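Local structure of DUF1611 domain-containing protein (2OBN) at residues B[311-316]-B[335-340]; B[251-256]-B[294-299]. The protein is of unknown function but pairs a Rossmann-like domain with a P-loop NTPase-type domain, which suggests that it binds a nucleotide. The protein carries 2 engineered substitutions. One frame throughout, in Å; residues are numbered along the deposited sequence.

Interaction 1 of 2, residues B[311-316]-B[335-340]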
ATOM      1  N   LEU B 311      -1.359   4.947  33.103  1.00 38.94           N
ATOM      2  CA  LEU B 311      -2.271   5.300  34.192  1.00 39.21           C
ATOM      3  C   LEU B 311      -2.119   4.409  35.408  1.00 39.18           C
ATOM      4  O   LEU B 311      -1.599   3.311  35.303  1.00 37.37           O
ATOM      5  CB  LEU B 311      -3.717   5.159  33.702  1.00 38.58           C
ATOM      6  CG  LEU B 311      -4.124   6.034  32.528  1.00 39.40           C
ATOM      7  CD1 LEU B 311      -5.531   5.681  32.064  1.00 36.86           C
ATOM      8  CD2 LEU B 311      -4.013   7.519  32.903  1.00 40.24           C
ATOM      9  N   ASP B 312      -2.560   4.902  36.567  1.00 40.26           N
ATOM     10  CA  ASP B 312      -2.612   4.070  37.782  1.00 41.61           C
ATOM     11  C   ASP B 312      -3.799   3.099  37.587  1.00 41.79           C
ATOM     12  O   ASP B 312      -4.631   3.304  36.692  1.00 42.13           O
ATOM     13  CB  ASP B 312      -2.701   4.917  39.078  1.00 40.71           C
ATOM     14  CG  ASP B 312      -3.984   5.737  39.188  1.00 41.35           C
ATOM     15  OD1 ASP B 312      -5.068   5.256  38.808  1.00 50.72           O
ATOM     16  OD2 ASP B 312      -3.919   6.869  39.692  1.00 47.10           O
ATOM     17  N   GLU B 313      -3.875   2.055  38.399  1.00 42.62           N
ATOM     18  CA  GLU B 313      -4.919   1.012  38.236  1.00 43.95           C
ATOM     19  C   GLU B 313      -6.340   1.552  38.336  1.00 42.05           C
ATOM     20  O   GLU B 313      -7.233   1.123  37.605  1.00 41.49           O
ATOM     21  CB  GLU B 313      -4.739  -0.118  39.272  1.00 44.14           C
ATOM     22  CG  GLU B 313      -5.479  -1.422  38.899  1.00 47.22           C
ATOM     23  CD  GLU B 313      -5.323  -2.536  39.940  1.00 47.32           C
ATOM     24  OE1 GLU B 313      -4.984  -2.242  41.109  1.00 55.48           O
ATOM     25  OE2 GLU B 313      -5.560  -3.717  39.604  1.00 56.11           O
ATOM     26  N   TYR B 314      -6.533   2.487  39.257  1.00 42.09           N
ATOM     27  CA  TYR B 314      -7.832   3.114  39.501  1.00 41.87           C
ATOM     28  C   TYR B 314      -8.278   3.928  38.290  1.00 41.26           C
ATOM     29  O   TYR B 314      -9.447   3.888  37.902  1.00 43.03           O
ATOM     30  CB  TYR B 314      -7.739   4.012  40.734  1.00 40.46           C
ATOM     31  CG  TYR B 314      -9.047   4.601  41.214  1.00 41.11           C
ATOM     32  CD1 TYR B 314      -9.528   5.794  40.688  1.00 40.03           C
ATOM     33  CD2 TYR B 314      -9.777   3.987  42.230  1.00 40.92           C
ATOM     34  CE1 TYR B 314     -10.713   6.352  41.136  1.00 38.65           C
ATOM     35  CE2 TYR B 314     -10.968   4.540  42.699  1.00 41.31           C
ATOM     36  CZ  TYR B 314     -11.433   5.727  42.142  1.00 43.02           C
ATOM     37  OH  TYR B 314     -12.613   6.302  42.595  1.00 42.14           O
ATOM     38  N   ALA B 315      -7.340   4.671  37.711  1.00 39.74           N
ATOM     39  CA  ALA B 315      -7.614   5.476  36.536  1.00 38.26           C
ATOM     40  C   ALA B 315      -7.831   4.594  35.310  1.00 37.10           C
ATOM     41  O   ALA B 315      -8.666   4.915  34.450  1.00 36.79           O
ATOM     42  CB  ALA B 315      -6.463   6.463  36.298  1.00 39.00           C
ATOM     43  N   ALA B 316      -7.071   3.499  35.228  1.00 35.31           N
ATOM     44  CA  ALA B 316      -7.184   2.540  34.119  1.00 35.17           C
ATOM     45  C   ALA B 316      -8.578   1.965  34.072  1.00 35.12           C
ATOM     46  O   ALA B 316      -9.179   1.879  33.010  1.00 33.67           O
ATOM     47  CB  ALA B 316      -6.170   1.407  34.262  1.00 34.75           C
ATOM     48  N   VAL B 335      -3.412  -6.511  28.150  1.00 43.92           N
ATOM     49  CA  VAL B 335      -2.078  -6.741  28.685  1.00 44.85           C
ATOM     50  C   VAL B 335      -2.169  -6.671  30.202  1.00 44.93           C
ATOM     51  O   VAL B 335      -1.675  -7.542  30.922  1.00 44.61           O
ATOM     52  CB  VAL B 335      -1.086  -5.669  28.156  1.00 44.77           C
ATOM     53  CG1 VAL B 335       0.261  -5.718  28.884  1.00 46.75           C
ATOM     54  CG2 VAL B 335      -0.897  -5.826  26.646  1.00 46.33           C
ATOM     55  N   ARG B 336      -2.860  -5.640  30.670  1.00 45.31           N
ATOM     56  CA  ARG B 336      -2.978  -5.360  32.097  1.00 43.68           C
ATOM     57  C   ARG B 336      -3.949  -6.236  32.874  1.00 42.34           C
ATOM     58  O   ARG B 336      -3.645  -6.644  34.002  1.00 41.00           O
ATOM     59  CB  ARG B 336      -3.381  -3.898  32.256  1.00 44.07           C
ATOM     60  CG  ARG B 336      -3.305  -3.353  33.641  1.00 40.71           C
ATOM     61  CD  ARG B 336      -3.303  -1.841  33.575  1.00 41.85           C
ATOM     62  NE  ARG B 336      -2.841  -1.253  34.823  1.00 40.79           N
ATOM     63  CZ  ARG B 336      -2.571   0.036  34.997  1.00 37.12           C
ATOM     64  NH1 ARG B 336      -2.718   0.910  33.996  1.00 39.11           N
ATOM     65  NH2 ARG B 336      -2.151   0.449  36.182  1.00 42.84           N
ATOM     66  N   PHE B 337      -5.112  -6.513  32.288  1.00 41.81           N
ATOM     67  CA  PHE B 337      -6.156  -7.264  32.981  1.00 41.64           C
ATOM     68  C   PHE B 337      -6.563  -8.599  32.357  1.00 42.60           C
ATOM     69  O   PHE B 337      -7.422  -9.286  32.909  1.00 43.98           O
ATOM     70  CB  PHE B 337      -7.398  -6.388  33.131  1.00 40.85           C
ATOM     71  CG  PHE B 337      -7.140  -5.076  33.808  1.00 43.15           C
ATOM     72  CD1 PHE B 337      -6.851  -5.027  35.172  1.00 42.18           C
ATOM     73  CD2 PHE B 337      -7.218  -3.881  33.101  1.00 42.23           C
ATOM     74  CE1 PHE B 337      -6.624  -3.814  35.809  1.00 45.34           C
ATOM     75  CE2 PHE B 337      -6.993  -2.651  33.736  1.00 42.68           C
ATOM     76  CZ  PHE B 337      -6.700  -2.621  35.092  1.00 43.08           C
ATOM     77  N   GLY B 338      -5.962  -8.980  31.231  1.00 42.71           N
ATOM     78  CA  GLY B 338      -6.308 -10.226  30.549  1.00 40.16           C
ATOM     79  C   GLY B 338      -7.173  -9.996  29.316  1.00 40.24           C
ATOM     80  O   GLY B 338      -7.897  -9.011  29.221  1.00 39.46           O
ATOM     81  N   ALA B 339      -7.135 -10.945  28.385  1.00 40.08           N
ATOM     82  CA  ALA B 339      -7.848 -10.808  27.123  1.00 39.76           C
ATOM     83  C   ALA B 339      -9.227 -11.460  27.046  1.00 40.87           C
ATOM     84  O   ALA B 339      -9.904 -11.296  26.022  1.00 40.80           O
ATOM     85  CB  ALA B 339      -6.970 -11.353  26.002  1.00 40.11           C
ATOM     86  N   ASP B 340      -9.656 -12.187  28.085  1.00 41.42           N
ATOM     87  CA  ASP B 340     -10.930 -12.949  27.999  1.00 43.02           C
ATOM     88  C   ASP B 340     -12.172 -12.127  27.648  1.00 42.57           C
ATOM     89  O   ASP B 340     -13.037 -12.591  26.904  1.00 43.57           O
ATOM     90  CB  ASP B 340     -11.179 -13.787  29.269  1.00 43.73           C
ATOM     91  CG  ASP B 340     -10.328 -15.067  29.325  1.00 44.51           C
ATOM     92  OD1 ASP B 340      -9.894 -15.584  28.276  1.00 44.84           O
ATOM     93  OD2 ASP B 340     -10.112 -15.577  30.432  1.00 50.29           O
TER
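The backbones stay well apart, 9.1 Å between Glu313 CA and Arg336 CA, so side chains span the gap between the N-terminal end of helix 313-327 and the short helix 334-337 in the P-loop domain. Asp312 is the N-cap of the longer helix: its OD1 accepts from Ala315 N at 2.6 Å. Arg336, with CG anti to its backbone N (chi1 -169°) and the chain extended as far as NE, reaches across end-on. Its NH1 and NH2 both donate to Leu311 O, which lies in the guanidinium plane, while the two nitrogens sit above the plane of that carbonyl. Ala316 CB lies over one guanidinium face, 3.5 Å from NH1, and NH1 also bonds Thr308 OG1. An alanine in place of Arg336 would remove both bonds to Leu311 O and would probably loosen the link between the two helices. The Arg336 arm passes over the Phe337 ring, its CG 3.7 Å above the centre of one face. The rim of that ring meets Ala316 CB at CZ, 4.1 Å away, and the Glu313 carboxylate, nearly coplanar with the ring, comes edge to edge with it, OE2 3.9 Å from CE1.

Interaction 2 of 2, residues B[251-256]-B[294-299]; sequences GSQPTQ and GAFGTV
The Phe296 ring has Ala295 CB over the centre of one face, 4.0 Å above the plane, and is approached obliquely by the amide oxygen of Gln253, OE1 lying 4.3 Å from CD1. That amide is held from its other end, since Gln253 NE2 bonds Arg250 O. Further along, the contact is carried by Val299, whose CB points toward the other segment. With CG1 anti to its backbone N (chi1 -176°) and CG2 beside that N, the fork of the valine straddles the Pro254 carbonyl: Pro254 O is 3.3 Å from CG2 and 3.4 Å from CG1. CG1 also rests against the proline ring, 4.2 Å from Pro254 CG, and comes within 4.0 Å of Thr255 O. No hydrogen bond joins the segments, so the contact is one of van der Waals packing on a polar backbone. The CB atoms of Thr255 and Gln256 point away from 294-299; Thr255 OG1 donates to Gln256 OE1 at 2.6 Å and accepts from Arg154 N. The touching parts, 253-256 and 296-299, run 23° apart in direction, as befits the entries to neighbouring parallel strands of a P-loop-type sheet. Segment 251-256 leads from helix 245-252 into strand 256-262, beside strand 153-159; segment 294-299 leads from helix 279-291 toward strand 301-307, and Phe296 packs on Leu238 of the second subunit.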
ATOM      1  N   GLY B 251      -6.887  -8.282   2.324  1.00 38.45           N
ATOM      2  CA  GLY B 251      -6.235  -9.587   2.209  1.00 38.47           C
ATOM      3  C   GLY B 251      -6.764 -10.649   3.163  1.00 38.31           C
ATOM      4  O   GLY B 251      -6.939 -11.788   2.767  1.00 38.49           O
ATOM      5  N   SER B 252      -7.057 -10.263   4.408  1.00 38.82           N
ATOM      6  CA  SER B 252      -7.487 -11.215   5.428  1.00 37.62           C
ATOM      7  C   SER B 252      -8.978 -11.447   5.479  1.00 38.17           C
ATOM      8  O   SER B 252      -9.393 -12.429   6.072  1.00 39.79           O
ATOM      9  CB  SER B 252      -7.010 -10.777   6.812  1.00 38.14           C
ATOM     10  OG  SER B 252      -7.628  -9.572   7.233  1.00 39.01           O
ATOM     11  N   GLN B 253      -9.783 -10.562   4.883  1.00 39.00           N
ATOM     12  CA  GLN B 253     -11.251 -10.704   4.892  1.00 39.76           C
ATOM     13  C   GLN B 253     -11.700 -11.004   6.326  1.00 40.06           C
ATOM     14  O   GLN B 253     -12.345 -12.012   6.592  1.00 39.13           O
ATOM     15  CB  GLN B 253     -11.675 -11.818   3.929  1.00 38.85           C
ATOM     16  CG  GLN B 253     -11.311 -11.548   2.475  1.00 41.31           C
ATOM     17  CD  GLN B 253     -12.228 -10.519   1.806  1.00 43.59           C
ATOM     18  OE1 GLN B 253     -13.399 -10.799   1.546  1.00 42.27           O
ATOM     19  NE2 GLN B 253     -11.683  -9.356   1.478  1.00 38.08           N
ATOM     20  N   PRO B 254     -11.383 -10.099   7.261  1.00 38.80           N
ATOM     21  CA  PRO B 254     -11.611 -10.435   8.670  1.00 37.86           C
ATOM     22  C   PRO B 254     -13.065 -10.697   9.035  1.00 37.62           C
ATOM     23  O   PRO B 254     -13.978 -10.106   8.444  1.00 37.88           O
ATOM     24  CB  PRO B 254     -11.091  -9.189   9.419  1.00 38.96           C
ATOM     25  CG  PRO B 254     -11.083  -8.065   8.407  1.00 36.87           C
ATOM     26  CD  PRO B 254     -10.899  -8.718   7.070  1.00 39.84           C
ATOM     27  N   THR B 255     -13.266 -11.576  10.014  1.00 37.13           N
ATOM     28  CA  THR B 255     -14.614 -11.872  10.540  1.00 37.01           C
ATOM     29  C   THR B 255     -14.951 -10.907  11.699  1.00 35.79           C
ATOM     30  O   THR B 255     -16.109 -10.548  11.895  1.00 36.99           O
ATOM     31  CB  THR B 255     -14.742 -13.348  10.956  1.00 36.09           C
ATOM     32  OG1 THR B 255     -13.679 -13.688  11.848  1.00 34.89           O
ATOM     33  CG2 THR B 255     -14.652 -14.241   9.739  1.00 34.04           C
ATOM     34  N   GLN B 256     -13.939 -10.498  12.456  1.00 36.06           N
ATOM     35  CA  GLN B 256     -14.103  -9.519  13.545  1.00 37.58           C
ATOM     36  C   GLN B 256     -12.887  -8.595  13.618  1.00 38.46           C
ATOM     37  O   GLN B 256     -11.770  -8.981  13.250  1.00 38.94           O
ATOM     38  CB  GLN B 256     -14.244 -10.187  14.926  1.00 37.71           C
ATOM     39  CG  GLN B 256     -15.462 -11.088  15.154  1.00 37.34           C
ATOM     40  CD  GLN B 256     -15.355 -12.447  14.493  1.00 36.39           C
ATOM     41  OE1 GLN B 256     -14.257 -12.955  14.254  1.00 40.48           O
ATOM     42  NE2 GLN B 256     -16.502 -13.044  14.180  1.00 32.58           N
ATOM     43  N   GLY B 294     -20.825  -2.174   1.496  1.00 39.81           N
ATOM     44  CA  GLY B 294     -21.690  -3.282   1.064  1.00 39.91           C
ATOM     45  C   GLY B 294     -21.053  -4.293   0.120  1.00 40.83           C
ATOM     46  O   GLY B 294     -21.682  -5.297  -0.219  1.00 44.00           O
ATOM     47  N   ALA B 295     -19.831  -4.038  -0.338  1.00 40.62           N
ATOM     48  CA  ALA B 295     -19.162  -4.941  -1.275  1.00 39.89           C
ATOM     49  C   ALA B 295     -18.738  -6.230  -0.568  1.00 40.84           C
ATOM     50  O   ALA B 295     -18.770  -7.322  -1.142  1.00 40.97           O
ATOM     51  CB  ALA B 295     -17.962  -4.249  -1.899  1.00 39.74           C
ATOM     52  N   PHE B 296     -18.358  -6.088   0.693  1.00 40.91           N
ATOM     53  CA  PHE B 296     -17.926  -7.205   1.493  1.00 41.84           C
ATOM     54  C   PHE B 296     -18.971  -7.386   2.568  1.00 43.69           C
ATOM     55  O   PHE B 296     -19.870  -6.565   2.704  1.00 46.23           O
ATOM     56  CB  PHE B 296     -16.534  -6.907   2.045  1.00 40.38           C
ATOM     57  CG  PHE B 296     -15.607  -6.391   0.989  1.00 39.92           C
ATOM     58  CD1 PHE B 296     -15.193  -7.221  -0.036  1.00 40.92           C
ATOM     59  CD2 PHE B 296     -15.204  -5.066   0.973  1.00 40.48           C
ATOM     60  CE1 PHE B 296     -14.389  -6.752  -1.044  1.00 39.74           C
ATOM     61  CE2 PHE B 296     -14.396  -4.593  -0.036  1.00 40.69           C
ATOM     62  CZ  PHE B 296     -13.983  -5.443  -1.043  1.00 41.49           C
ATOM     63  N   GLY B 297     -18.886  -8.474   3.308  1.00 45.28           N
ATOM     64  CA  GLY B 297     -19.839  -8.705   4.381  1.00 46.75           C
ATOM     65  C   GLY B 297     -19.605  -7.727   5.520  1.00 47.36           C
ATOM     66  O   GLY B 297     -18.543  -7.090   5.615  1.00 47.53           O
ATOM     67  N   THR B 298     -20.604  -7.596   6.382  1.00 46.67           N
ATOM     68  CA  THR B 298     -20.487  -6.734   7.533  1.00 46.27           C
ATOM     69  C   THR B 298     -19.384  -7.300   8.425  1.00 44.11           C
ATOM     70  O   THR B 298     -19.361  -8.499   8.671  1.00 43.81           O
ATOM     71  CB  THR B 298     -21.818  -6.676   8.291  1.00 47.96           C
ATOM     72  OG1 THR B 298     -22.843  -6.218   7.403  1.00 51.21           O
ATOM     73  CG2 THR B 298     -21.734  -5.719   9.477  1.00 52.36           C
ATOM     74  N   VAL B 299     -18.437  -6.456   8.829  1.00 41.81           N
ATOM     75  CA  VAL B 299     -17.367  -6.849   9.730  1.00 41.58           C
ATOM     76  C   VAL B 299     -17.427  -5.895  10.931  1.00 40.71           C
ATOM     77  O   VAL B 299     -17.177  -4.716  10.781  1.00 40.64           O
ATOM     78  CB  VAL B 299     -15.995  -6.739   9.079  1.00 42.20           C
ATOM     79  CG1 VAL B 299     -14.922  -7.261  10.032  1.00 42.95           C
ATOM     80  CG2 VAL B 299     -15.968  -7.512   7.776  1.00 41.73           C
TER

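Both contacts belong to the P-loop domain and follow one another along the chain: interaction 2 closes at 299 before interaction 1 opens at 311. Their centres are 30 Å apart and their nearest atoms about 12 Å, so they do not touch. Strand 301-307 runs between them in sequence, preceded by segment 294-299 and followed by segment 311-316. Interaction 2 therefore packs the connections entering strands 256-262 and 301-307, whereas interaction 1 joins the helices that precede and follow strand 331-332, the last strand of the sheet within this chain. The two tie together connections at opposite ends of the same parallel strand, 301-307, and interaction 2 also borders the second subunit.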